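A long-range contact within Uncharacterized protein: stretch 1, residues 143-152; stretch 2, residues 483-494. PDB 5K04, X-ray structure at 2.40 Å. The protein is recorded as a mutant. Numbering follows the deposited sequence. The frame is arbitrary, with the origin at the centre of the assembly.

Stretch 1 143-152: RLHTLWYAFS
Stretch 2 (483-494) GFDNGVFNKLEG

Stretch 1 is helical throughout, with phi/psi near -60/-45 and i to i-4 backbone bonds from Leu147 N to Arg143 O (3.0 Å) through Ser152 N to Trp148 O (2.8 Å). Stretch 2 is a helix end, a turn and a new helical segment. The first helix (483-485, near -65/-40) closes through Asn486 (-74/5) at Gly487 in a Schellman motif: Val488 N bonds to Gly483 O (3.1 Å) and Gly487 N to Phe484 O (3.3 Å). Gly487 has phi/psi 76/17, where a CB would be jammed against the preceding carbonyl O, so glycine suits the turn. Val488 (-102/61) then leads into the second segment, irregular at Lys491 (-126/-10), whose axis passes 11.9 Å from that of stretch 1 at a signed crossing angle of -47°. CA register is Leu144 to Gly487 (7.2 Å), Trp148 to Phe484 (7.2 Å) and Phe151 to Phe489 (7.5 Å).

One hydrogen bond crosses the contact. Trp148 NE1 donates to Phe484 O at 2.8 Å, with an N-H...O angle of 148°. The CA-to-CB bond of Trp148 points sideways, but chi1 -72° (m) and chi2 7° bring the indole nearer to stretch 2. The same carbonyl O thus accepts both this indole N-H and Gly487 N, tying the contact to the helix end.

Aromatic packing supplies much of the 495 Å² buried, summed over both sides. Trp148, Phe151, Phe484 and Phe489 are all buried, their flat apolar rings filling the space between the stretches. Phe484 (chi1 -89°, m; chi2 -85°) sets its edge against the face of Trp148: the phenyl and five-membered ring centroids lie 5.0 Å apart, planes at 88°, with Trp148 CD1 and Phe484 CD1 at 3.6 Å. Phe489 CE1 lies at the Trp148 edge, 4.0 Å from CD1 of Trp148. The CA-to-CB bonds of Phe151 (chi1 -175°, t; chi2 68°) and Phe489 (chi1 -53°, m; chi2 -76°) each point toward the other stretch; the rings form an oblique pair, centroids 5.2 Å apart and planes at 50°, with Phe489 CD1 over one face of Phe151, 3.6 Å from its CG. Phe151 is a knob in a hole formed by Phe484, Phe489, Leu492 (chi1 -104°, between wells; chi2 -177°, t) and Glu493, its CE2 3.7 Å from Leu492 CB.

Leucine contacts extend this packing. Leu147 (m, t) places CB 3.6 Å from Phe489 CZ. Leu144 (t, p) covers the helix end, with CD1 3.5 Å from Phe484 O and CD2 3.4 Å from Asp485 O; these are packing contacts, since a methyl-bearing side chain offers no conventional donor. The CA-to-CB bond of Asp485 points away from stretch 1, but chi1 -80° (m) with chi2 -1° leaves OD1 3.7 Å from Trp148 CZ2, at the indole edge, while the residue remains exposed.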

# COMPACT_ATOMS: atom_id res chain seq x y z
N ARG A 143 -20.11 -4.06 28.58
CA ARG A 143 -19.82 -5.23 27.76
C ARG A 143 -18.82 -4.90 26.66
O ARG A 143 -17.88 -5.67 26.40
CB ARG A 143 -21.15 -5.72 27.18
CG ARG A 143 -21.07 -6.91 26.33
CD ARG A 143 -22.47 -7.25 25.86
NE ARG A 143 -22.40 -8.53 25.20
CZ ARG A 143 -22.56 -9.70 25.82
NH1 ARG A 143 -22.80 -9.72 27.13
NH2 ARG A 143 -22.47 -10.83 25.13
N LEU A 144 -19.00 -3.75 26.00
CA LEU A 144 -18.07 -3.32 24.96
C LEU A 144 -16.65 -3.23 25.48
O LEU A 144 -15.71 -3.72 24.84
CB LEU A 144 -18.52 -1.96 24.40
CG LEU A 144 -17.63 -1.41 23.27
CD1 LEU A 144 -17.57 -2.39 22.12
CD2 LEU A 144 -18.10 -0.06 22.78
N HIS A 145 -16.47 -2.61 26.67
CA HIS A 145 -15.14 -2.44 27.25
C HIS A 145 -14.52 -3.77 27.63
O HIS A 145 -13.29 -3.94 27.53
CB HIS A 145 -15.21 -1.52 28.46
CG HIS A 145 -15.59 -0.11 28.11
ND1 HIS A 145 -15.97 0.82 29.04
CD2 HIS A 145 -15.66 0.50 26.90
CE1 HIS A 145 -16.27 1.96 28.43
NE2 HIS A 145 -16.09 1.79 27.13
N THR A 146 -15.33 -4.73 28.08
CA THR A 146 -14.79 -6.07 28.35
C THR A 146 -14.28 -6.71 27.06
O THR A 146 -13.22 -7.36 27.05
CB THR A 146 -15.87 -6.92 29.01
OG1 THR A 146 -16.32 -6.26 30.20
CG2 THR A 146 -15.31 -8.29 29.37
N LEU A 147 -15.00 -6.49 25.96
CA LEU A 147 -14.57 -7.01 24.67
C LEU A 147 -13.26 -6.38 24.23
O LEU A 147 -12.36 -7.07 23.75
CB LEU A 147 -15.67 -6.77 23.63
CG LEU A 147 -16.92 -7.62 23.82
CD1 LEU A 147 -18.16 -7.00 23.19
CD2 LEU A 147 -16.66 -8.98 23.21
N TRP A 148 -13.16 -5.05 24.37
CA TRP A 148 -11.91 -4.32 24.10
C TRP A 148 -10.74 -4.98 24.82
O TRP A 148 -9.73 -5.35 24.21
CB TRP A 148 -12.05 -2.87 24.57
CG TRP A 148 -12.94 -2.02 23.70
CD1 TRP A 148 -13.71 -2.44 22.66
CD2 TRP A 148 -13.12 -0.59 23.79
NE1 TRP A 148 -14.37 -1.36 22.09
CE2 TRP A 148 -14.02 -0.22 22.76
CE3 TRP A 148 -12.61 0.40 24.64
CZ2 TRP A 148 -14.43 1.10 22.57
CZ3 TRP A 148 -13.02 1.72 24.45
CH2 TRP A 148 -13.93 2.06 23.42
N TYR A 149 -10.89 -5.12 26.14
CA TYR A 149 -9.84 -5.67 26.98
C TYR A 149 -9.45 -7.07 26.51
O TYR A 149 -8.26 -7.37 26.35
CB TYR A 149 -10.35 -5.67 28.42
CG TYR A 149 -9.34 -5.98 29.48
CD1 TYR A 149 -7.99 -5.67 29.29
CD2 TYR A 149 -9.73 -6.57 30.68
CE1 TYR A 149 -7.05 -5.95 30.27
CE2 TYR A 149 -8.79 -6.85 31.68
CZ TYR A 149 -7.45 -6.53 31.47
OH TYR A 149 -6.51 -6.81 32.44
N ALA A 150 -10.45 -7.91 26.24
CA ALA A 150 -10.22 -9.28 25.75
C ALA A 150 -9.53 -9.28 24.40
O ALA A 150 -8.56 -10.02 24.17
CB ALA A 150 -11.56 -10.02 25.65
N PHE A 151 -10.04 -8.47 23.48
CA PHE A 151 -9.42 -8.38 22.16
C PHE A 151 -7.98 -7.90 22.26
O PHE A 151 -7.11 -8.35 21.50
CB PHE A 151 -10.26 -7.45 21.27
CG PHE A 151 -9.77 -7.38 19.85
CD1 PHE A 151 -9.88 -8.48 19.01
CD2 PHE A 151 -9.22 -6.21 19.36
CE1 PHE A 151 -9.42 -8.40 17.70
CE2 PHE A 151 -8.77 -6.12 18.06
CZ PHE A 151 -8.87 -7.22 17.23
N SER A 152 -7.69 -7.01 23.22
CA SER A 152 -6.34 -6.49 23.39
C SER A 152 -5.36 -7.58 23.81
O SER A 152 -4.16 -7.42 23.59
CB SER A 152 -6.34 -5.34 24.41
OG SER A 152 -6.58 -5.80 25.73
N GLY A 483 -14.19 1.55 14.68
CA GLY A 483 -14.20 0.10 14.71
C GLY A 483 -14.25 -0.44 16.12
O GLY A 483 -14.91 -1.45 16.38
N PHE A 484 -13.55 0.21 17.06
CA PHE A 484 -13.69 -0.17 18.47
C PHE A 484 -15.06 0.22 19.02
O PHE A 484 -15.69 -0.58 19.72
CB PHE A 484 -12.58 0.48 19.30
CG PHE A 484 -11.31 -0.33 19.40
CD1 PHE A 484 -11.18 -1.32 20.37
CD2 PHE A 484 -10.24 -0.09 18.55
CE1 PHE A 484 -10.01 -2.06 20.48
CE2 PHE A 484 -9.07 -0.82 18.64
CZ PHE A 484 -8.96 -1.82 19.61
N ASP A 485 -15.53 1.44 18.72
CA ASP A 485 -16.81 1.91 19.27
C ASP A 485 -17.95 1.02 18.81
O ASP A 485 -18.87 0.70 19.58
CB ASP A 485 -17.10 3.35 18.84
CG ASP A 485 -16.36 4.37 19.69
OD1 ASP A 485 -15.63 3.97 20.62
OD2 ASP A 485 -16.51 5.57 19.39
N ASN A 486 -17.96 0.67 17.54
CA ASN A 486 -18.79 -0.43 17.10
C ASN A 486 -18.70 -1.93 17.24
O ASN A 486 -19.45 -2.67 16.62
CB ASN A 486 -19.17 -0.22 15.63
CG ASN A 486 -19.82 1.16 15.40
OD1 ASN A 486 -21.03 1.33 15.53
ND2 ASN A 486 -18.99 2.17 15.11
N GLY A 487 -17.75 -2.42 17.97
CA GLY A 487 -17.70 -3.87 17.81
C GLY A 487 -17.17 -4.73 16.70
O GLY A 487 -17.54 -5.90 16.60
N VAL A 488 -16.33 -4.15 15.84
CA VAL A 488 -16.00 -4.80 14.57
C VAL A 488 -14.63 -5.44 14.67
O VAL A 488 -13.71 -5.12 13.91
CB VAL A 488 -16.08 -3.79 13.41
CG1 VAL A 488 -16.37 -4.52 12.12
CG2 VAL A 488 -17.16 -2.75 13.70
N PHE A 489 -14.50 -6.38 15.60
CA PHE A 489 -13.22 -7.03 15.88
C PHE A 489 -12.73 -7.87 14.70
O PHE A 489 -11.52 -8.05 14.53
CB PHE A 489 -13.36 -7.84 17.17
CG PHE A 489 -13.89 -7.03 18.32
CD1 PHE A 489 -13.07 -6.13 18.98
CD2 PHE A 489 -15.21 -7.12 18.72
CE1 PHE A 489 -13.55 -5.37 20.01
CE2 PHE A 489 -15.69 -6.37 19.74
CZ PHE A 489 -14.87 -5.49 20.39
N ASN A 490 -13.67 -8.39 13.89
CA ASN A 490 -13.46 -9.00 12.56
C ASN A 490 -12.45 -8.27 11.68
O ASN A 490 -11.81 -8.89 10.82
CB ASN A 490 -14.79 -9.06 11.78
CG ASN A 490 -15.44 -10.38 11.91
OD1 ASN A 490 -14.80 -11.36 12.27
ND2 ASN A 490 -16.73 -10.45 11.60
N LYS A 491 -12.38 -6.95 11.82
CA LYS A 491 -11.66 -6.08 10.90
C LYS A 491 -10.64 -5.21 11.58
O LYS A 491 -9.85 -4.55 10.89
CB LYS A 491 -12.65 -5.17 10.16
CG LYS A 491 -13.86 -5.88 9.56
CD LYS A 491 -13.45 -6.86 8.43
CE LYS A 491 -14.68 -7.36 7.64
NZ LYS A 491 -14.34 -8.50 6.74
N LEU A 492 -10.65 -5.16 12.92
CA LEU A 492 -9.87 -4.17 13.66
C LEU A 492 -8.38 -4.36 13.45
O LEU A 492 -7.65 -3.40 13.17
CB LEU A 492 -10.20 -4.27 15.15
CG LEU A 492 -11.11 -3.15 15.64
CD1 LEU A 492 -11.34 -3.27 17.15
CD2 LEU A 492 -10.52 -1.78 15.25
N GLU A 493 -7.90 -5.60 13.59
CA GLU A 493 -6.48 -5.89 13.42
C GLU A 493 -5.97 -5.38 12.07
O GLU A 493 -4.85 -4.89 11.97
CB GLU A 493 -6.23 -7.39 13.55
CG GLU A 493 -4.78 -7.76 13.64
CD GLU A 493 -4.53 -9.13 14.29
OE1 GLU A 493 -5.49 -9.92 14.48
OE2 GLU A 493 -3.36 -9.41 14.62
N GLY A 494 -6.80 -5.51 11.02
CA GLY A 494 -6.42 -5.01 9.71
C GLY A 494 -6.37 -3.49 9.63
O GLY A 494 -5.55 -2.93 8.91